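Local coordinates for glycoside hydrolase YxiA (Bacillus licheniformis, PDB 3LV4), which probably hydrolyses glycosidic bonds in arabinan, as a calcium-binding family 43 glycoside hydrolase similar to endo-1,5-alpha-L-arabinosidases, at residues F8-V13 / P337-G342; T12-S17 / I306-F311. All blocks are in the same frame, centred on the assembly; numbering follows the deposited sequence.

Contact 1 of 2, residues F8-V13 / P337-G342; sequences FSEVTV and PHRYAG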
ATOM      1  N   PHE A   8      -1.598   7.648 -20.651  1.00 18.52           N
ATOM      2  CA  PHE A   8      -1.747   6.523 -19.736  1.00 17.59           C
ATOM      3  C   PHE A   8      -2.414   5.363 -20.456  1.00 17.62           C
ATOM      4  O   PHE A   8      -3.240   5.577 -21.343  1.00 20.22           O
ATOM      5  CB  PHE A   8      -2.599   6.927 -18.531  1.00 17.03           C
ATOM      6  CG  PHE A   8      -2.030   8.076 -17.741  1.00 16.98           C
ATOM      7  CD1 PHE A   8      -1.042   7.863 -16.794  1.00 16.09           C
ATOM      8  CD2 PHE A   8      -2.485   9.371 -17.949  1.00 20.07           C
ATOM      9  CE1 PHE A   8      -0.513   8.925 -16.065  1.00 17.22           C
ATOM     10  CE2 PHE A   8      -1.964  10.435 -17.228  1.00 18.53           C
ATOM     11  CZ  PHE A   8      -0.976  10.210 -16.280  1.00 17.50           C
ATOM     12  N   SER A   9      -2.039   4.140 -20.085  1.00 13.75           N
ATOM     13  CA  SER A   9      -2.710   2.939 -20.570  1.00 15.41           C
ATOM     14  C   SER A   9      -3.038   2.116 -19.339  1.00 13.80           C
ATOM     15  O   SER A   9      -2.136   1.750 -18.585  1.00 12.38           O
ATOM     16  CB  SER A   9      -1.800   2.140 -21.509  1.00 16.69           C
ATOM     17  OG  SER A   9      -1.312   2.961 -22.555  1.00 21.11           O
ATOM     18  N   GLU A  10      -4.321   1.835 -19.131  1.00 12.73           N
ATOM     19  CA  GLU A  10      -4.778   1.297 -17.855  1.00 13.27           C
ATOM     20  C   GLU A  10      -4.768  -0.222 -17.815  1.00 12.49           C
ATOM     21  O   GLU A  10      -4.940  -0.895 -18.838  1.00 13.52           O
ATOM     22  CB  GLU A  10      -6.202   1.785 -17.529  1.00 13.82           C
ATOM     23  CG  GLU A  10      -6.473   3.267 -17.785  1.00 14.98           C
ATOM     24  CD  GLU A  10      -5.640   4.203 -16.920  1.00 15.41           C
ATOM     25  OE1 GLU A  10      -4.812   3.729 -16.111  1.00 14.82           O
ATOM     26  OE2 GLU A  10      -5.822   5.431 -17.055  1.00 16.90           O
ATOM     27  N   VAL A  11      -4.569  -0.759 -16.616  1.00 10.37           N
ATOM     28  CA  VAL A  11      -4.690  -2.194 -16.407  1.00 11.21           C
ATOM     29  C   VAL A  11      -5.449  -2.489 -15.132  1.00 11.67           C
ATOM     30  O   VAL A  11      -5.610  -1.625 -14.265  1.00 10.95           O
ATOM     31  CB  VAL A  11      -3.318  -2.922 -16.366  1.00 11.06           C
ATOM     32  CG1 VAL A  11      -2.657  -2.907 -17.752  1.00 12.32           C
ATOM     33  CG2 VAL A  11      -2.401  -2.320 -15.284  1.00 11.14           C
ATOM     34  N   THR A  12      -5.917  -3.724 -15.035  1.00 12.54           N
ATOM     35  CA  THR A  12      -6.686  -4.160 -13.890  1.00 11.26           C
ATOM     36  C   THR A  12      -5.900  -5.246 -13.173  1.00 10.79           C
ATOM     37  O   THR A  12      -5.749  -6.364 -13.686  1.00 10.45           O
ATOM     38  CB  THR A  12      -8.071  -4.654 -14.335  1.00 14.72           C
ATOM     39  OG1 THR A  12      -8.758  -3.579 -14.991  1.00 19.07           O
ATOM     40  CG2 THR A  12      -8.891  -5.113 -13.151  1.00 14.77           C
ATOM     41  N   VAL A  13      -5.356  -4.890 -12.010  1.00  9.85           N
ATOM     42  CA  VAL A  13      -4.544  -5.804 -11.214  1.00  9.48           C
ATOM     43  C   VAL A  13      -4.829  -5.490  -9.757  1.00  9.46           C
ATOM     44  O   VAL A  13      -4.341  -4.492  -9.224  1.00 10.39           O
ATOM     45  CB  VAL A  13      -3.015  -5.632 -11.482  1.00  9.62           C
ATOM     46  CG1 VAL A  13      -2.194  -6.558 -10.578  1.00 10.89           C
ATOM     47  CG2 VAL A  13      -2.684  -5.904 -12.933  1.00  9.73           C
ATOM     48  N   PRO A 337      -0.790  14.373  -4.739  1.00  9.31           N
ATOM     49  CA  PRO A 337      -2.241  14.219  -4.947  1.00  8.21           C
ATOM     50  C   PRO A 337      -2.648  13.618  -6.301  1.00  9.50           C
ATOM     51  O   PRO A 337      -3.698  12.988  -6.383  1.00 11.47           O
ATOM     52  CB  PRO A 337      -2.771  15.656  -4.821  1.00  7.26           C
ATOM     53  CG  PRO A 337      -1.727  16.373  -3.975  1.00  8.45           C
ATOM     54  CD  PRO A 337      -0.414  15.764  -4.419  1.00  7.79           C
ATOM     55  N   HIS A 338      -1.842  13.810  -7.342  1.00  9.78           N
ATOM     56  CA  HIS A 338      -2.170  13.273  -8.667  1.00 10.83           C
ATOM     57  C   HIS A 338      -1.264  12.126  -9.099  1.00 11.15           C
ATOM     58  O   HIS A 338      -0.120  12.032  -8.654  1.00 11.28           O
ATOM     59  CB  HIS A 338      -2.138  14.377  -9.719  1.00 10.59           C
ATOM     60  CG  HIS A 338      -3.092  15.486  -9.436  1.00 13.88           C
ATOM     61  ND1 HIS A 338      -4.460  15.306  -9.456  1.00 16.27           N
ATOM     62  CD2 HIS A 338      -2.887  16.777  -9.088  1.00 12.88           C
ATOM     63  CE1 HIS A 338      -5.054  16.445  -9.151  1.00 14.26           C
ATOM     64  NE2 HIS A 338      -4.123  17.353  -8.923  1.00 12.24           N
ATOM     65  N   ARG A 339      -1.776  11.271  -9.985  1.00  9.21           N
ATOM     66  CA  ARG A 339      -1.015  10.119 -10.451  1.00  8.56           C
ATOM     67  C   ARG A 339       0.271  10.556 -11.159  1.00 10.28           C
ATOM     68  O   ARG A 339       0.357  11.665 -11.700  1.00 10.55           O
ATOM     69  CB  ARG A 339      -1.870   9.236 -11.381  1.00  8.22           C
ATOM     70  CG  ARG A 339      -2.161   9.871 -12.732  1.00 10.01           C
ATOM     71  CD  ARG A 339      -3.278   9.160 -13.479  1.00 12.63           C
ATOM     72  NE  ARG A 339      -3.014   7.742 -13.707  1.00 13.44           N
ATOM     73  CZ  ARG A 339      -3.743   6.983 -14.526  1.00 12.36           C
ATOM     74  NH1 ARG A 339      -4.768   7.515 -15.180  1.00 13.21           N
ATOM     75  NH2 ARG A 339      -3.450   5.701 -14.691  1.00 13.57           N
ATOM     76  N   TYR A 340       1.264   9.674 -11.152  1.00  9.17           N
ATOM     77  CA  TYR A 340       2.581   9.971 -11.705  1.00  8.94           C
ATOM     78  C   TYR A 340       2.558  10.201 -13.211  1.00 11.52           C
ATOM     79  O   TYR A 340       2.043   9.373 -13.961  1.00 12.71           O
ATOM     80  CB  TYR A 340       3.552   8.835 -11.377  1.00  9.49           C
ATOM     81  CG  TYR A 340       4.952   9.073 -11.890  1.00 10.54           C
ATOM     82  CD1 TYR A 340       5.701  10.149 -11.434  1.00 12.01           C
ATOM     83  CD2 TYR A 340       5.527   8.219 -12.822  1.00 10.52           C
ATOM     84  CE1 TYR A 340       6.982  10.376 -11.897  1.00 13.23           C
ATOM     85  CE2 TYR A 340       6.807   8.436 -13.289  1.00 13.31           C
ATOM     86  CZ  TYR A 340       7.533   9.515 -12.817  1.00 14.47           C
ATOM     87  OH  TYR A 340       8.808   9.746 -13.279  1.00 16.86           O
ATOM     88  N   ALA A 341       3.142  11.316 -13.644  1.00 12.11           N
ATOM     89  CA  ALA A 341       3.196  11.664 -15.059  1.00 14.27           C
ATOM     90  C   ALA A 341       4.601  12.089 -15.480  1.00 14.81           C
ATOM     91  O   ALA A 341       4.773  12.803 -16.472  1.00 16.39           O
ATOM     92  CB  ALA A 341       2.196  12.759 -15.371  1.00 15.00           C
ATOM     93  N   GLY A 342       5.604  11.654 -14.726  1.00 14.62           N
ATOM     94  CA  GLY A 342       6.984  11.967 -15.058  1.00 14.62           C
ATOM     95  C   GLY A 342       7.532  13.191 -14.345  1.00 16.26           C
ATOM     96  O   GLY A 342       8.673  13.596 -14.581  1.00 18.59           O
TER
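The guanidinium of Arg339 lies flat over one face of the Phe8 ring, with planes 9° apart, and receives the carboxylate of Glu10 at its edge; the Phe8 ring in turn meets the backbone O of Tyr340 near its own plane, at CE1. This is a cation-pi stack combined with an end-on bidentate salt bridge. It joins the N-terminal lead-in of the five-bladed beta-propeller expected of family 43 to the loop that follows strand 333-335 and leads on to the C-terminal lipocalin-like region. Evidence for the stack is Arg339 CZ, 4.0 Å from the Phe8 ring centroid and 25° off the ring normal. Arg339 CD sits over the same face, also 4.0 Å from that centroid, adding a CH-pi contact. A bend at chi3 (-58°) turns the end of the arginine chain toward Glu10. The two groups are nearly coplanar and meet end-on, each oxygen offering its syn lone pair to one nitrogen. Glu10 OE1 has a second, long and weak ion pair with Arg321, whose charge also lies close to Arg339 NH2. Beyond the stack, Ala341 CB packs 4.2 Å from Phe8 CZ. Arg339 NH2 is 2.8 Å from Glu10 OE1. The companion bond, Arg339 NH1 to Glu10 OE2, measures 3.0 Å.

Contact 2 of 2, residues T12-S17 / I306-F311; sequences TVHDPS and IFHTRF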
ATOM      1  N   THR A  12      -5.917  -3.724 -15.035  1.00 12.54           N
ATOM      2  CA  THR A  12      -6.686  -4.160 -13.890  1.00 11.26           C
ATOM      3  C   THR A  12      -5.900  -5.246 -13.173  1.00 10.79           C
ATOM      4  O   THR A  12      -5.749  -6.364 -13.686  1.00 10.45           O
ATOM      5  CB  THR A  12      -8.071  -4.654 -14.335  1.00 14.72           C
ATOM      6  OG1 THR A  12      -8.758  -3.579 -14.991  1.00 19.07           O
ATOM      7  CG2 THR A  12      -8.891  -5.113 -13.151  1.00 14.77           C
ATOM      8  N   VAL A  13      -5.356  -4.890 -12.010  1.00  9.85           N
ATOM      9  CA  VAL A  13      -4.544  -5.804 -11.214  1.00  9.48           C
ATOM     10  C   VAL A  13      -4.829  -5.490  -9.757  1.00  9.46           C
ATOM     11  O   VAL A  13      -4.341  -4.492  -9.224  1.00 10.39           O
ATOM     12  CB  VAL A  13      -3.015  -5.632 -11.482  1.00  9.62           C
ATOM     13  CG1 VAL A  13      -2.194  -6.558 -10.578  1.00 10.89           C
ATOM     14  CG2 VAL A  13      -2.684  -5.904 -12.933  1.00  9.73           C
ATOM     15  N   HIS A  14      -5.635  -6.332  -9.121  1.00  8.86           N
ATOM     16  CA  HIS A  14      -5.999  -6.126  -7.719  1.00  8.14           C
ATOM     17  C   HIS A  14      -4.807  -6.455  -6.814  1.00  9.16           C
ATOM     18  O   HIS A  14      -4.120  -7.456  -7.029  1.00 11.16           O
ATOM     19  CB  HIS A  14      -7.200  -7.016  -7.369  1.00  8.99           C
ATOM     20  CG  HIS A  14      -8.060  -6.473  -6.272  1.00  9.35           C
ATOM     21  ND1 HIS A  14      -9.059  -5.544  -6.492  1.00 14.02           N
ATOM     22  CD2 HIS A  14      -8.092  -6.744  -4.943  1.00  8.28           C
ATOM     23  CE1 HIS A  14      -9.659  -5.260  -5.351  1.00  8.86           C
ATOM     24  NE2 HIS A  14      -9.088  -5.974  -4.394  1.00 11.82           N
ATOM     25  N   ASP A  15      -4.557  -5.607  -5.816  1.00  8.35           N
ATOM     26  CA  ASP A  15      -3.489  -5.849  -4.843  1.00  7.53           C
ATOM     27  C   ASP A  15      -2.102  -5.935  -5.500  1.00  8.79           C
ATOM     28  O   ASP A  15      -1.350  -6.888  -5.270  1.00  8.90           O
ATOM     29  CB  ASP A  15      -3.777  -7.152  -4.085  1.00  7.28           C
ATOM     30  CG  ASP A  15      -5.215  -7.233  -3.602  1.00  8.66           C
ATOM     31  OD1 ASP A  15      -5.694  -6.256  -2.968  1.00  7.93           O
ATOM     32  OD2 ASP A  15      -5.874  -8.269  -3.860  1.00 10.66           O
ATOM     33  N   PRO A  16      -1.746  -4.925  -6.304  1.00  8.33           N
ATOM     34  CA  PRO A  16      -0.510  -4.981  -7.096  1.00  8.42           C
ATOM     35  C   PRO A  16       0.764  -4.983  -6.246  1.00 10.00           C
ATOM     36  O   PRO A  16       0.926  -4.142  -5.347  1.00  9.60           O
ATOM     37  CB  PRO A  16      -0.577  -3.691  -7.922  1.00  7.96           C
ATOM     38  CG  PRO A  16      -1.362  -2.758  -7.037  1.00  6.84           C
ATOM     39  CD  PRO A  16      -2.442  -3.637  -6.458  1.00  8.56           C
ATOM     40  N   SER A  17       1.662  -5.917  -6.544  1.00  8.25           N
ATOM     41  CA  SER A  17       2.969  -5.979  -5.888  1.00  7.99           C
ATOM     42  C   SER A  17       4.070  -5.732  -6.922  1.00  9.95           C
ATOM     43  O   SER A  17       4.282  -6.535  -7.839  1.00 10.57           O
ATOM     44  CB  SER A  17       3.161  -7.328  -5.180  1.00  8.98           C
ATOM     45  OG  SER A  17       4.129  -7.233  -4.142  1.00 10.42           O
ATOM     46  N   ILE A 306       2.318   2.269  -5.374  1.00  7.59           N
ATOM     47  CA  ILE A 306       1.564   1.547  -6.394  1.00  9.15           C
ATOM     48  C   ILE A 306       0.405   0.837  -5.714  1.00  8.64           C
ATOM     49  O   ILE A 306       0.605   0.115  -4.741  1.00 10.25           O
ATOM     50  CB  ILE A 306       2.437   0.504  -7.123  1.00  9.45           C
ATOM     51  CG1 ILE A 306       3.645   1.177  -7.784  1.00 12.97           C
ATOM     52  CG2 ILE A 306       1.608  -0.298  -8.155  1.00 10.27           C
ATOM     53  CD1 ILE A 306       4.887   1.193  -6.913  1.00 13.47           C
ATOM     54  N   PHE A 307      -0.807   1.043  -6.218  1.00  7.82           N
ATOM     55  CA  PHE A 307      -1.998   0.535  -5.539  1.00  6.61           C
ATOM     56  C   PHE A 307      -3.130   0.330  -6.532  1.00  7.87           C
ATOM     57  O   PHE A 307      -3.032   0.737  -7.693  1.00 11.06           O
ATOM     58  CB  PHE A 307      -2.423   1.492  -4.407  1.00  6.15           C
ATOM     59  CG  PHE A 307      -2.657   2.916  -4.860  1.00  6.63           C
ATOM     60  CD1 PHE A 307      -1.583   3.773  -5.088  1.00  7.20           C
ATOM     61  CD2 PHE A 307      -3.946   3.391  -5.057  1.00  6.58           C
ATOM     62  CE1 PHE A 307      -1.796   5.090  -5.508  1.00  7.28           C
ATOM     63  CE2 PHE A 307      -4.173   4.706  -5.471  1.00  7.08           C
ATOM     64  CZ  PHE A 307      -3.100   5.556  -5.696  1.00  9.02           C
ATOM     65  N   HIS A 308      -4.199  -0.325  -6.104  1.00  7.99           N
ATOM     66  CA  HIS A 308      -5.395  -0.345  -6.944  1.00  8.39           C
ATOM     67  C   HIS A 308      -6.403   0.608  -6.340  1.00 10.07           C
ATOM     68  O   HIS A 308      -6.286   1.001  -5.177  1.00 10.06           O
ATOM     69  CB  HIS A 308      -5.995  -1.748  -7.092  1.00  7.36           C
ATOM     70  CG  HIS A 308      -6.566  -2.299  -5.827  1.00  8.37           C
ATOM     71  ND1 HIS A 308      -7.718  -1.803  -5.242  1.00 13.54           N
ATOM     72  CD2 HIS A 308      -6.142  -3.300  -5.026  1.00  5.65           C
ATOM     73  CE1 HIS A 308      -7.976  -2.482  -4.139  1.00  8.71           C
ATOM     74  NE2 HIS A 308      -7.034  -3.398  -3.986  1.00 11.97           N
ATOM     75  N   THR A 309      -7.390   0.995  -7.132  1.00  7.02           N
ATOM     76  CA  THR A 309      -8.431   1.849  -6.601  1.00  7.53           C
ATOM     77  C   THR A 309      -9.722   1.656  -7.363  1.00  7.89           C
ATOM     78  O   THR A 309      -9.710   1.288  -8.533  1.00  8.86           O
ATOM     79  CB  THR A 309      -8.005   3.338  -6.577  1.00  7.68           C
ATOM     80  OG1 THR A 309      -8.989   4.105  -5.868  1.00  8.49           O
ATOM     81  CG2 THR A 309      -7.838   3.898  -7.994  1.00  8.81           C
ATOM     82  N   ARG A 310     -10.834   1.868  -6.665  1.00  8.69           N
ATOM     83  CA  ARG A 310     -12.134   1.985  -7.295  1.00  8.14           C
ATOM     84  C   ARG A 310     -12.403   3.479  -7.516  1.00  8.09           C
ATOM     85  O   ARG A 310     -11.540   4.303  -7.215  1.00  9.66           O
ATOM     86  CB  ARG A 310     -13.194   1.300  -6.432  1.00  8.61           C
ATOM     87  CG  ARG A 310     -13.096  -0.229  -6.498  1.00  7.26           C
ATOM     88  CD  ARG A 310     -13.421  -0.910  -5.156  1.00 10.42           C
ATOM     89  NE  ARG A 310     -13.627  -2.351  -5.334  1.00 12.43           N
ATOM     90  CZ  ARG A 310     -12.650  -3.255  -5.401  1.00 13.15           C
ATOM     91  NH1 ARG A 310     -11.380  -2.884  -5.275  1.00 12.24           N
ATOM     92  NH2 ARG A 310     -12.946  -4.534  -5.593  1.00 12.99           N
ATOM     93  N   PHE A 311     -13.572   3.827  -8.049  1.00  7.10           N
ATOM     94  CA  PHE A 311     -13.816   5.194  -8.520  1.00  8.67           C
ATOM     95  C   PHE A 311     -15.250   5.610  -8.250  1.00 10.06           C
ATOM     96  O   PHE A 311     -16.163   4.802  -8.388  1.00 12.22           O
ATOM     97  CB  PHE A 311     -13.592   5.298 -10.033  1.00  8.73           C
ATOM     98  CG  PHE A 311     -12.275   4.755 -10.498  1.00 10.89           C
ATOM     99  CD1 PHE A 311     -12.182   3.454 -10.984  1.00 12.51           C
ATOM    100  CD2 PHE A 311     -11.135   5.545 -10.468  1.00 12.36           C
ATOM    101  CE1 PHE A 311     -10.967   2.945 -11.423  1.00 13.43           C
ATOM    102  CE2 PHE A 311      -9.918   5.050 -10.907  1.00 14.44           C
ATOM    103  CZ  PHE A 311      -9.830   3.742 -11.384  1.00 15.17           C
TER
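His14 and His308 stack face to face, their ring centroids 3.8 Å apart and their planes inclined at 23°. The overlap is partial: His308 NE2 stands over one face of the His14 ring, displaced toward its rim, while His14 CE1 occupies the matching off-centre position over His308. The CB of His308 points from strand 303-310 toward the loop, and CG between the backbone N and the carbonyl carbon (chi1 67°) sets the ring on the His14 face. The ring of His318 meets His14 edge-to-face, and the Arg310 guanidinium lies at the rim of His14, near the ring plane, with its own plane about at right angles.

The polar contacts are less well defined. His308 NE2 donates a weak bond to Asp15 OD1, 3.3 Å long and bent to 132° at the hydrogen. The NE2 atoms of His14 and His308 are also close, but their angle is too poor for a hydrogen bond. Outside partners are firmer: Ser30 OG bonds to Asp15 OD2, and Glu316 forms a salt bridge with Arg310 NE.

Asp15 is the predicted proton acceptor; a bound calcium ion lies about 5 Å from its side chain, and the side chain of His291, a calcium ligand in an entry of this protein, about 3 Å. This is consistent with a place in the catalytic centre of a GH43 five-bladed beta-propeller, where the lead-in to the first blade packs against a strand of the last.

Apolar packing continues along the strand. Pro16 CG touches Ile306 CG2 at 4.0 Å. Pro16 CD lies near the edge of the His308 ring, and Val27 touches both Pro16 and Ile306.

Overall arrangement
From the N terminus, the chain enters contact 1 at 8-13 and runs directly into contact 2 at 12-17. Strand 17-21 then opens the first blade. After 288 intervening residues the chain returns at 306-311, on strand 303-310 of the last blade, and closes contact 2. It continues through strands 319-327 and 333-335 before 337-342 closes contact 1. Taken by touching residues, contact 2 falls within contact 1, although the ranges overlap at Thr12 and Val13. Their centres are 10 Å apart. Contact 2, buried, joins the lead-in to the first blade to the last blade; contact 1 ties the same lead-in, nearer the surface, to the loop leading on to the C-terminal region.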